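Local coordinates for protein 3-oxo-glucose-6-phosphate:glutamate aminotransferase (Bacillus subtilis subsp. subtilis, PDB 4K2M) that catalyses the pyridoxal phosphate-dependent, reversible transfer of an amino group from glutamate to 3-dehydro-glucose 6-phosphate, giving kanosamine 6-phosphate on the way to the antibiotic neotrehalosadiamine, at residues 116-121 against 261-266; 147-152 against 177-182; 337-342 against 355-360; 363-368 against 434-439. All coordinates share one frame; numbering follows the deposited sequence. Where two conformers were deposited one is given.

Contact 1: residues 116-121 against 261-266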
# COMPACT_ATOMS: atom_id res chain seq x y z
N LEU A 116 22.20 -1.04 5.14
CA LEU A 116 22.55 -1.32 3.76
C LEU A 116 23.83 -0.62 3.30
O LEU A 116 24.33 -0.94 2.22
CB LEU A 116 21.40 -0.92 2.84
CG LEU A 116 20.07 -1.65 3.03
CD1 LEU A 116 18.97 -0.99 2.19
CD2 LEU A 116 20.22 -3.11 2.65
N HIS A 117 24.33 0.32 4.10
CA HIS A 117 25.42 1.21 3.67
C HIS A 117 25.08 1.90 2.35
O HIS A 117 25.91 1.96 1.43
CB HIS A 117 26.76 0.46 3.53
CG HIS A 117 27.21 -0.21 4.80
ND1 HIS A 117 27.61 0.49 5.92
CD2 HIS A 117 27.33 -1.52 5.12
CE1 HIS A 117 27.95 -0.36 6.87
NE2 HIS A 117 27.79 -1.58 6.41
N LYS A 118 23.85 2.40 2.25
CA LYS A 118 23.42 3.17 1.09
C LYS A 118 22.98 4.52 1.62
O LYS A 118 22.34 4.60 2.68
CB LYS A 118 22.23 2.47 0.40
CG LYS A 118 22.63 1.26 -0.45
CD LYS A 118 23.35 1.73 -1.71
CE LYS A 118 23.89 0.55 -2.52
NZ LYS A 118 24.54 1.02 -3.79
N ARG A 119 23.31 5.59 0.89
CA ARG A 119 23.10 6.93 1.41
C ARG A 119 21.62 7.29 1.52
O ARG A 119 21.22 7.99 2.45
CB ARG A 119 23.83 7.96 0.54
CG ARG A 119 25.34 7.74 0.44
CD ARG A 119 25.96 8.73 -0.55
NE ARG A 119 25.63 10.10 -0.18
CZ ARG A 119 25.87 11.16 -0.94
NH1 ARG A 119 26.43 11.02 -2.13
NH2 ARG A 119 25.53 12.37 -0.51
N TYR A 120 20.81 6.81 0.58
CA TYR A 120 19.40 7.18 0.52
C TYR A 120 18.51 5.96 0.46
O TYR A 120 18.74 5.05 -0.33
CB TYR A 120 19.15 8.04 -0.72
CG TYR A 120 20.05 9.24 -0.78
CD1 TYR A 120 19.82 10.34 0.04
CD2 TYR A 120 21.15 9.27 -1.64
CE1 TYR A 120 20.65 11.43 0.01
CE2 TYR A 120 21.99 10.36 -1.67
CZ TYR A 120 21.73 11.44 -0.85
OH TYR A 120 22.56 12.54 -0.88
N VAL A 121 17.50 5.94 1.32
CA VAL A 121 16.52 4.87 1.32
C VAL A 121 15.15 5.51 1.27
O VAL A 121 14.86 6.42 2.04
CB VAL A 121 16.65 3.98 2.57
CG1 VAL A 121 15.49 2.99 2.65
CG2 VAL A 121 17.98 3.23 2.54
N ALA A 261 16.87 1.66 -2.33
CA ALA A 261 18.11 2.18 -1.75
C ALA A 261 19.04 2.60 -2.86
O ALA A 261 19.18 1.91 -3.87
CB ALA A 261 18.76 1.14 -0.87
N THR A 262 19.68 3.76 -2.70
CA THR A 262 20.62 4.23 -3.71
C THR A 262 21.64 5.15 -3.07
O THR A 262 21.38 5.72 -2.01
CB THR A 262 19.91 4.94 -4.89
OG1 THR A 262 20.88 5.25 -5.91
CG2 THR A 262 19.23 6.24 -4.43
N ASP A 263 22.81 5.26 -3.70
CA ASP A 263 23.80 6.24 -3.27
C ASP A 263 23.67 7.56 -4.02
O ASP A 263 24.31 8.55 -3.67
CB ASP A 263 25.23 5.68 -3.45
CG ASP A 263 25.61 4.69 -2.36
OD1 ASP A 263 25.12 4.83 -1.22
OD2 ASP A 263 26.42 3.78 -2.65
N ASN A 264 22.84 7.59 -5.06
CA ASN A 264 22.79 8.76 -5.92
C ASN A 264 21.70 9.73 -5.48
O ASN A 264 20.52 9.38 -5.48
CB ASN A 264 22.55 8.37 -7.38
CG ASN A 264 22.69 9.55 -8.31
OD1 ASN A 264 21.76 10.35 -8.46
ND2 ASN A 264 23.86 9.69 -8.93
N GLU A 265 22.10 10.96 -5.12
CA GLU A 265 21.15 11.94 -4.60
C GLU A 265 20.07 12.36 -5.59
O GLU A 265 18.90 12.47 -5.23
CB GLU A 265 21.89 13.18 -4.06
CG GLU A 265 20.99 14.15 -3.27
CD GLU A 265 20.31 15.19 -4.15
OE1 GLU A 265 20.78 15.41 -5.29
OE2 GLU A 265 19.30 15.79 -3.70
N GLU A 266 20.45 12.64 -6.84
CA GLU A 266 19.43 13.06 -7.80
C GLU A 266 18.45 11.92 -8.05
O GLU A 266 17.26 12.14 -8.24
CB GLU A 266 20.04 13.51 -9.13
CG GLU A 266 20.83 14.82 -9.06
CD GLU A 266 19.96 16.06 -8.90
OE1 GLU A 266 18.71 15.95 -9.00
OE2 GLU A 266 20.53 17.14 -8.67
O HOH W 1 27.44 2.55 -0.80
O HOH W 2 27.32 4.40 0.53
O HOH W 3 23.52 3.25 -5.67
O HOH W 4 21.66 0.54 -4.98
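Asp263 sets its CG anti to its own carbonyl carbon (chi1 -77°), which swings the carboxylate back over the 116-121 segment, while Lys118 bends at chi2 (-72°) and then runs straight, crossing the aspartate at about a right angle. OD1 of Asp263 takes the backbone N-H of Arg119 nearly along its C-O axis (N to OD1 2.9 Å). The other oxygen, OD2, forms a long salt bridge with Lys118 NZ at 3.5 Å; the same ammonium also donates to Gly235 O and to water 3, which accepts in addition from Asp263 N. Waters 1 and 2 tie OD2 and OD1, respectively, to His117 O, so both carboxylate oxygens are held; the nearby ammonium would probably favour the charged form.

Just before Asp263 in the chain the backbones pair. Tyr120 N donates to Thr262 O and Thr262 N returns a bond to Tyr120 O, both at 2.9 Å; Val121 and Ala261 follow as a non-hydrogen-bonded pair. The methyl of Ala261 is met by Leu116 CD1 (3.7 Å), Lys118 CG and Val121 CG2. On the face shared by Tyr120 and Thr262, the tyrosine ring reaches past Thr262 to the start of helix 265-275, its OH 3.3 Å from Glu265 CG, while Arg119 CB lies over the rim of one ring face. Thr262 OG1, also hydrogen-bonded to Asp239 O, accepts from Asn264 N in an ST turn, and Asn264 caps that helix through Leu267 N.

His117, with positive phi, closes helix 103-116 in a Schellman motif, and the chain enters strand 120-124, antiparallel to 258-262, an edge of the seven-stranded mixed sheet of the aspartate aminotransferase fold.

Contact 2: residues 147-152 against 177-182. With EDO (1,2-ethanediol), chain G.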
# COMPACT_ATOMS: atom_id res chain seq x y z
N ILE A 147 16.43 -6.23 -19.48
CA ILE A 147 16.86 -7.62 -19.49
C ILE A 147 16.67 -8.23 -18.10
O ILE A 147 17.10 -7.65 -17.09
CB ILE A 147 18.33 -7.73 -19.93
CG1 ILE A 147 18.45 -7.31 -21.41
CG2 ILE A 147 18.84 -9.15 -19.72
CD1 ILE A 147 19.92 -7.28 -21.90
N MET A 148 16.03 -9.39 -18.03
CA MET A 148 15.66 -9.97 -16.73
C MET A 148 15.44 -11.46 -16.89
O MET A 148 15.28 -11.95 -18.03
CB MET A 148 14.38 -9.28 -16.19
CG MET A 148 13.19 -9.35 -17.12
SD MET A 148 11.73 -8.55 -16.41
CE MET A 148 11.30 -9.67 -15.10
N PRO A 149 15.41 -12.19 -15.76
CA PRO A 149 15.07 -13.62 -15.85
C PRO A 149 13.57 -13.86 -15.93
O PRO A 149 12.76 -12.98 -15.59
CB PRO A 149 15.62 -14.18 -14.53
CG PRO A 149 15.45 -13.04 -13.56
CD PRO A 149 15.74 -11.79 -14.37
N ALA A 150 13.18 -15.06 -16.35
CA ALA A 150 11.77 -15.41 -16.49
C ALA A 150 11.24 -16.25 -15.35
O ALA A 150 10.09 -16.72 -15.41
CB ALA A 150 11.57 -16.14 -17.82
N ASN A 151 12.04 -16.46 -14.30
CA ASN A 151 11.64 -17.37 -13.23
C ASN A 151 11.39 -16.70 -11.88
O ASN A 151 11.35 -17.37 -10.85
CB ASN A 151 12.69 -18.48 -13.07
CG ASN A 151 14.03 -17.95 -12.60
OD1 ASN A 151 14.33 -16.76 -12.76
ND2 ASN A 151 14.86 -18.82 -12.00
N SER A 152 11.22 -15.38 -11.89
CA SER A 152 10.94 -14.66 -10.65
C SER A 152 9.43 -14.71 -10.35
O SER A 152 8.64 -15.22 -11.15
CB SER A 152 11.40 -13.20 -10.78
OG SER A 152 11.29 -12.54 -9.52
N PHE A 177 20.01 -20.52 -10.12
CA PHE A 177 18.68 -19.98 -10.46
C PHE A 177 18.66 -18.48 -10.73
O PHE A 177 17.59 -17.88 -10.91
CB PHE A 177 17.63 -20.33 -9.40
CG PHE A 177 17.46 -21.81 -9.18
CD1 PHE A 177 16.68 -22.58 -10.05
CD2 PHE A 177 18.05 -22.42 -8.08
CE1 PHE A 177 16.52 -23.94 -9.84
CE2 PHE A 177 17.90 -23.78 -7.86
CZ PHE A 177 17.14 -24.54 -8.74
N CYS A 178 19.84 -17.87 -10.81
CA CYS A 178 19.94 -16.44 -11.09
C CYS A 178 20.31 -16.20 -12.54
O CYS A 178 20.84 -17.09 -13.22
CB CYS A 178 20.97 -15.77 -10.18
SG CYS A 178 20.51 -15.84 -8.44
N ILE A 179 20.05 -14.98 -13.01
CA ILE A 179 20.30 -14.61 -14.39
C ILE A 179 21.74 -14.93 -14.80
O ILE A 179 22.68 -14.62 -14.07
CB ILE A 179 19.95 -13.13 -14.63
CG1 ILE A 179 20.04 -12.76 -16.12
CG2 ILE A 179 20.81 -12.20 -13.78
CD1 ILE A 179 19.49 -11.36 -16.39
N ASP A 180 21.92 -15.57 -15.95
CA ASP A 180 23.27 -15.98 -16.36
C ASP A 180 23.96 -14.79 -17.01
O ASP A 180 23.55 -14.34 -18.09
CB ASP A 180 23.15 -17.16 -17.33
CG ASP A 180 24.50 -17.79 -17.68
OD1 ASP A 180 25.57 -17.22 -17.36
OD2 ASP A 180 24.48 -18.88 -18.30
N PRO A 181 25.01 -14.26 -16.38
CA PRO A 181 25.61 -13.04 -16.94
C PRO A 181 26.19 -13.34 -18.31
O PRO A 181 26.28 -12.44 -19.15
CB PRO A 181 26.74 -12.72 -15.96
CG PRO A 181 26.42 -13.47 -14.71
CD PRO A 181 25.72 -14.72 -15.17
N ASP A 182 26.54 -14.59 -18.54
CA ASP A 182 27.05 -14.98 -19.85
C ASP A 182 25.99 -15.01 -20.95
O ASP A 182 26.31 -15.28 -22.11
CB ASP A 182 27.74 -16.35 -19.76
CG ASP A 182 29.05 -16.28 -19.01
OD1 ASP A 182 29.76 -15.26 -19.14
OD2 ASP A 182 29.38 -17.26 -18.30
C1 EDO G . 11.72 -22.38 -11.01
O1 EDO G . 11.16 -21.63 -12.09
C2 EDO G . 13.23 -22.22 -10.98
O2 EDO G . 13.55 -20.89 -10.57
O HOH W 5 16.42 -15.39 -11.33
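This is a small, buried contact between the end of strand 145-148 with the loop after it and a loop lying between strands 166-169 and 192-195, in the large mixed sheet region of the aspartate aminotransferase fold. The strand's exit lies beside the active site: Ser152 touches the external aldimine of kanosamine 6-phosphate, and Tyr381, a substrate-binding residue, has its side chain about 6 Å from that of Asn151. One half of the contact is apolar. Ile179 holds CG1 anti to its backbone N (chi1 -173°) with chi2 also extended, so that only its tip, CD1, arrives at the strand; it lies 4.0 Å from Ile147 CG2 and 4.3 Å from Pro149 CD, the two isoleucines crossing at about a right angle. Behind it, Ile179 also packs on Val170 and on Ile210 of helix 207-217.

The other half is polar. Asn151 puts CG in the crowded position between its backbone N and carbonyl carbon (chi1 65°), which turns the amide toward Phe177. Water 5 donates to both Asn151 OD1 and Phe177 O, closing a small ring that fixes the amide's orientation. A bound ethanediol, probably from the crystallisation liquor, accepts from Asn151 ND2 through its O2 at 2.8 Å and lies near Phe177 CD1. The direct bond is almost perfectly straight: Asn151 ND2 reaches Phe177 O at 3.1 Å with an N-H...O angle of 178°, on a carbonyl lone pair and in the amide plane.

Contact 3: residues 337-342 against 355-360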
# COMPACT_ATOMS: atom_id res chain seq x y z
N GLY A 337 23.73 -39.01 -6.87
CA GLY A 337 23.17 -38.42 -8.07
C GLY A 337 21.65 -38.40 -8.14
O GLY A 337 21.09 -38.21 -9.21
N TYR A 338 20.98 -38.58 -7.00
CA TYR A 338 19.51 -38.59 -7.02
C TYR A 338 18.91 -37.17 -6.97
O TYR A 338 17.85 -36.93 -7.51
CB TYR A 338 18.94 -39.43 -5.88
CG TYR A 338 19.49 -40.84 -5.82
CD1 TYR A 338 19.63 -41.50 -4.60
CD2 TYR A 338 19.84 -41.53 -6.98
CE1 TYR A 338 20.13 -42.79 -4.54
CE2 TYR A 338 20.34 -42.81 -6.93
CZ TYR A 338 20.48 -43.44 -5.71
OH TYR A 338 20.97 -44.72 -5.66
N ILE A 339 19.59 -36.25 -6.29
CA ILE A 339 19.12 -34.87 -6.22
C ILE A 339 20.29 -33.91 -6.39
O ILE A 339 21.45 -34.32 -6.32
CB ILE A 339 18.42 -34.56 -4.88
CG1 ILE A 339 19.43 -34.62 -3.72
CG2 ILE A 339 17.24 -35.49 -4.64
CD1 ILE A 339 18.85 -34.16 -2.37
N GLU A 340 19.98 -32.63 -6.62
CA GLU A 340 21.00 -31.60 -6.48
C GLU A 340 20.68 -30.77 -5.25
O GLU A 340 19.53 -30.41 -5.04
CB GLU A 340 21.03 -30.68 -7.70
CG GLU A 340 21.62 -31.28 -8.96
CD GLU A 340 21.64 -30.27 -10.11
OE1 GLU A 340 22.15 -29.15 -9.91
OE2 GLU A 340 21.12 -30.60 -11.21
N LEU A 341 21.68 -30.48 -4.43
CA LEU A 341 21.50 -29.61 -3.27
C LEU A 341 22.13 -28.26 -3.58
O LEU A 341 23.10 -28.18 -4.33
CB LEU A 341 22.20 -30.22 -2.05
CG LEU A 341 21.54 -31.44 -1.43
CD1 LEU A 341 22.52 -32.22 -0.54
CD2 LEU A 341 20.28 -31.04 -0.62
N PRO A 342 21.61 -27.20 -2.96
CA PRO A 342 22.31 -25.93 -3.16
C PRO A 342 23.67 -25.93 -2.47
O PRO A 342 23.92 -26.74 -1.58
CB PRO A 342 21.39 -24.89 -2.51
CG PRO A 342 20.64 -25.68 -1.44
CD PRO A 342 20.50 -27.09 -1.99
N ILE A 355 15.98 -27.66 -3.84
CA ILE A 355 16.76 -28.80 -4.32
C ILE A 355 16.29 -29.07 -5.74
O ILE A 355 15.29 -28.50 -6.19
CB ILE A 355 16.58 -30.05 -3.45
CG1 ILE A 355 15.16 -30.60 -3.56
CG2 ILE A 355 16.92 -29.75 -1.97
CD1 ILE A 355 14.96 -31.91 -2.79
N LYS A 356 17.00 -29.91 -6.48
CA LYS A 356 16.48 -30.33 -7.78
C LYS A 356 16.32 -31.84 -7.78
O LYS A 356 17.18 -32.56 -7.27
CB LYS A 356 17.39 -29.86 -8.92
CG LYS A 356 17.43 -28.34 -9.11
CD LYS A 356 18.64 -27.88 -9.95
CE LYS A 356 18.52 -28.22 -11.42
NZ LYS A 356 19.76 -27.80 -12.18
N VAL A 357 15.19 -32.31 -8.31
CA VAL A 357 14.93 -33.74 -8.43
C VAL A 357 14.73 -34.03 -9.91
O VAL A 357 14.70 -33.10 -10.72
CB VAL A 357 13.68 -34.15 -7.62
CG1 VAL A 357 13.89 -33.81 -6.13
CG2 VAL A 357 12.46 -33.43 -8.14
N ARG A 358 14.59 -35.30 -10.29
CA ARG A 358 14.32 -35.61 -11.69
C ARG A 358 12.98 -35.03 -12.15
O ARG A 358 11.97 -35.09 -11.44
CB ARG A 358 14.36 -37.12 -11.93
CG ARG A 358 15.76 -37.72 -11.93
CD ARG A 358 15.68 -39.24 -12.04
NE ARG A 358 14.48 -39.66 -12.77
CZ ARG A 358 14.44 -39.83 -14.09
NH1 ARG A 358 15.53 -39.63 -14.81
NH2 ARG A 358 13.31 -40.20 -14.67
N THR A 359 12.98 -34.46 -13.36
CA THR A 359 11.76 -33.88 -13.91
C THR A 359 10.59 -34.87 -13.89
O THR A 359 9.46 -34.52 -13.52
CB THR A 359 12.00 -33.44 -15.37
OG1 THR A 359 13.01 -32.43 -15.38
CG2 THR A 359 10.73 -32.91 -16.00
N GLU A 360 10.90 -36.11 -14.24
CA GLU A 360 9.88 -37.14 -14.42
C GLU A 360 9.35 -37.64 -13.08
O GLU A 360 8.29 -38.26 -13.04
CB GLU A 360 10.47 -38.33 -15.20
CG GLU A 360 11.06 -37.97 -16.57
CD GLU A 360 12.49 -37.44 -16.51
OE1 GLU A 360 12.93 -37.00 -15.42
OE2 GLU A 360 13.19 -37.47 -17.54
O HOH W 6 15.11 -37.28 -8.14
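Two backbone bonds of nearly equal quality join the segments at Glu340 and Lys356. Glu340 N donates to Lys356 O at 2.9 Å, and Lys356 N to Glu340 O at 3.0 Å; each donor lies in the carbonyl plane on a lone pair. The residues thus form a single antiparallel, hydrogen-bonded bridge. Lys356 O also receives the CA-H of Ile339, with CA 3.2 Å away.

The side chains of this pair lie alongside each other and point the same way, CB beside CB. Glu340 is extended beyond CG, whereas Lys356 bends at chi3 (72°), and the ammonium comes to the carboxylate in a salt bridge whose hydrogen bond is weak, Lys356 NZ to Glu340 OE2 3.3 Å. Stronger partners lie in the loop around 174-175: Lys356 NZ donates to Pro174 O, and Glu340 OE1 accepts from Gln175 NE2, so both charged ends are shared with that loop.

Strand 353-356 pairs on with 412-415 in a small antiparallel sheet, and through this bridge the 337-342 loop runs along it; Gly337, with positive phi, ends the preceding helix in a Schellman motif. Farther along, where the backbones separate, water 6 donates to Tyr338 O and accepts from Arg358 N, bridging the two main chains. Leu341 N is taken by Gln334 OE1, and Val357 O by Gln411 NE2.

Apolar branches pack on either side of the bridge in sequence. Ile355 and Leu341 run side by side, CG2 to CD2 3.8 Å, while Ile339 CG2 meets Val357 CG1 obliquely at 4.0 Å. Arg358 is held by Asp361 through its NE, and Glu360 OE1 lies above the guanidinium plane, toward its rim, an attraction of charges alone.

Contact 4: residues 363-368 against 434-439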
# COMPACT_ATOMS: atom_id res chain seq x y z
N ALA A 363 6.47 -34.62 -9.49
CA ALA A 363 5.07 -34.66 -9.09
C ALA A 363 4.81 -35.83 -8.14
O ALA A 363 4.10 -35.67 -7.14
CB ALA A 363 4.16 -34.75 -10.31
N ASP A 364 5.40 -36.99 -8.44
CA ASP A 364 5.22 -38.15 -7.57
C ASP A 364 5.93 -37.99 -6.23
O ASP A 364 5.42 -38.43 -5.19
CB ASP A 364 5.71 -39.43 -8.24
CG ASP A 364 5.10 -40.68 -7.62
OD1 ASP A 364 3.86 -40.71 -7.42
OD2 ASP A 364 5.85 -41.63 -7.32
N ILE A 365 7.12 -37.39 -6.25
CA ILE A 365 7.84 -37.11 -5.00
C ILE A 365 7.01 -36.22 -4.09
O ILE A 365 6.88 -36.49 -2.90
CB ILE A 365 9.21 -36.45 -5.27
CG1 ILE A 365 10.18 -37.46 -5.87
CG2 ILE A 365 9.80 -35.88 -3.98
CD1 ILE A 365 11.32 -36.81 -6.66
N MET A 366 6.43 -35.16 -4.66
CA MET A 366 5.62 -34.24 -3.88
C MET A 366 4.38 -34.90 -3.31
O MET A 366 4.02 -34.68 -2.15
CB MET A 366 5.23 -33.02 -4.72
CG MET A 366 6.42 -32.22 -5.17
SD MET A 366 5.91 -30.78 -6.15
CE MET A 366 5.15 -29.73 -4.90
N THR A 367 3.73 -35.72 -4.14
CA THR A 367 2.53 -36.42 -3.72
C THR A 367 2.82 -37.42 -2.60
O THR A 367 2.08 -37.48 -1.62
CB THR A 367 1.87 -37.15 -4.91
OG1 THR A 367 1.44 -36.18 -5.87
CG2 THR A 367 0.65 -37.95 -4.44
N LYS A 368 3.88 -38.20 -2.76
CA LYS A 368 4.22 -39.22 -1.77
C LYS A 368 4.66 -38.59 -0.45
O LYS A 368 4.29 -39.08 0.62
CB LYS A 368 5.31 -40.15 -2.29
CG LYS A 368 4.80 -41.17 -3.31
CD LYS A 368 5.95 -42.00 -3.87
CE LYS A 368 5.43 -43.23 -4.59
NZ LYS A 368 4.39 -42.88 -5.60
N PHE A 434 14.39 -39.17 1.99
CA PHE A 434 15.20 -40.37 1.80
C PHE A 434 14.31 -41.56 1.42
O PHE A 434 14.59 -42.28 0.46
CB PHE A 434 16.00 -40.70 3.07
CG PHE A 434 17.39 -40.13 3.07
CD1 PHE A 434 18.42 -40.80 2.42
CD2 PHE A 434 17.68 -38.95 3.75
CE1 PHE A 434 19.72 -40.29 2.43
CE2 PHE A 434 18.99 -38.43 3.76
CZ PHE A 434 20.00 -39.11 3.10
N HIS A 435 13.20 -41.73 2.14
CA HIS A 435 12.30 -42.84 1.87
C HIS A 435 11.65 -42.74 0.49
O HIS A 435 11.63 -43.71 -0.26
CB HIS A 435 11.22 -42.94 2.95
CG HIS A 435 10.41 -44.20 2.87
ND1 HIS A 435 9.40 -44.36 1.95
CD2 HIS A 435 10.48 -45.35 3.58
CE1 HIS A 435 8.87 -45.57 2.10
NE2 HIS A 435 9.50 -46.18 3.08
N VAL A 436 11.10 -41.57 0.17
CA VAL A 436 10.42 -41.38 -1.11
C VAL A 436 11.35 -41.51 -2.32
O VAL A 436 11.01 -42.16 -3.31
CB VAL A 436 9.68 -40.03 -1.17
CG1 VAL A 436 9.14 -39.77 -2.58
CG2 VAL A 436 8.54 -40.02 -0.16
N ILE A 437 12.53 -40.90 -2.24
CA ILE A 437 13.46 -40.93 -3.38
C ILE A 437 13.96 -42.34 -3.67
O ILE A 437 14.12 -42.72 -4.83
CB ILE A 437 14.62 -39.93 -3.21
CG1 ILE A 437 14.39 -38.72 -4.12
CG2 ILE A 437 15.97 -40.57 -3.54
CD1 ILE A 437 14.37 -37.41 -3.40
N LYS A 438 14.18 -43.13 -2.63
CA LYS A 438 14.62 -44.50 -2.83
C LYS A 438 13.49 -45.36 -3.38
O LYS A 438 13.71 -46.40 -3.99
CB LYS A 438 15.26 -45.05 -1.56
CG LYS A 438 16.42 -44.17 -1.11
CD LYS A 438 17.40 -44.81 -0.16
CE LYS A 438 18.62 -43.90 -0.01
NZ LYS A 438 19.80 -44.57 0.60
N GLN A 439 12.26 -44.89 -3.18
CA GLN A 439 11.09 -45.49 -3.81
C GLN A 439 11.03 -45.11 -5.30
O GLN A 439 10.57 -45.88 -6.13
CB GLN A 439 9.82 -45.02 -3.10
CG GLN A 439 8.93 -46.12 -2.56
CD GLN A 439 7.60 -45.58 -2.04
OE1 GLN A 439 7.49 -44.41 -1.69
NE2 GLN A 439 6.59 -46.44 -2.01
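Val436 CG1 carries this helix-to-helix packing, reaching Ile365 CA at 3.8 Å and Lys368 CB at 3.9 Å, so the valine methyl rests on residues one turn apart on helix 362-373. Its chi1 of 172° sets CG1 anti to the backbone N, and CG2 shares the same lysine CB. Nearby, Ile365 CD1 touches Ile437 CG1 at 4.4 Å, with Ile437 held off the usual staggered positions (chi1 -105°). The segments run roughly antiparallel, their N-to-C directions 140° apart and their axes approaching to 9.8 Å.

Toward exposed Gln439 the aliphatic part of Lys368 takes over from the valine, its CD lying 3.6 Å from Gln439 OE1. What positions the lysine is its own helix: the chain stays extended to CE and bends only at chi4 (52°), carrying the ammonium back to Asp364. Farther out, Glu440 lies against both Ile365 and Lys368, and its OE2 comes near Asp364 OD2, a like-charge approach that the ammonium may ease. Ile365 also packs on Leu413 of strand 412-415. The salt bridge within helix 362-373 ends at Asp364 OD2, whose syn lone pair receives Lys368 NZ at 2.6 Å.

Overall arrangement
Along the chain, contact 2 falls between the two segments of contact 1, and contacts 3 and 4 follow in series. Contacts 1 and 2 both reach the same seven-stranded sheet, 25 Å apart between centres: contact 1 pairs one of its edge strands, 120-124, while contact 2 leaves the internal strand 145-148 near the bound aldimine. Contacts 3 and 4 lie on the far side of the chain's centre from contact 1 and 12 Å from each other between centres; strand 353-356 and helix 362-373 follow each other in the chain, and Ile339 meets Ile437 and Val357 meets Ile365. Phe177 packing on Lys356 joins contacts 2 and 3, and so links the large cofactor-binding sheet to the C-terminal region.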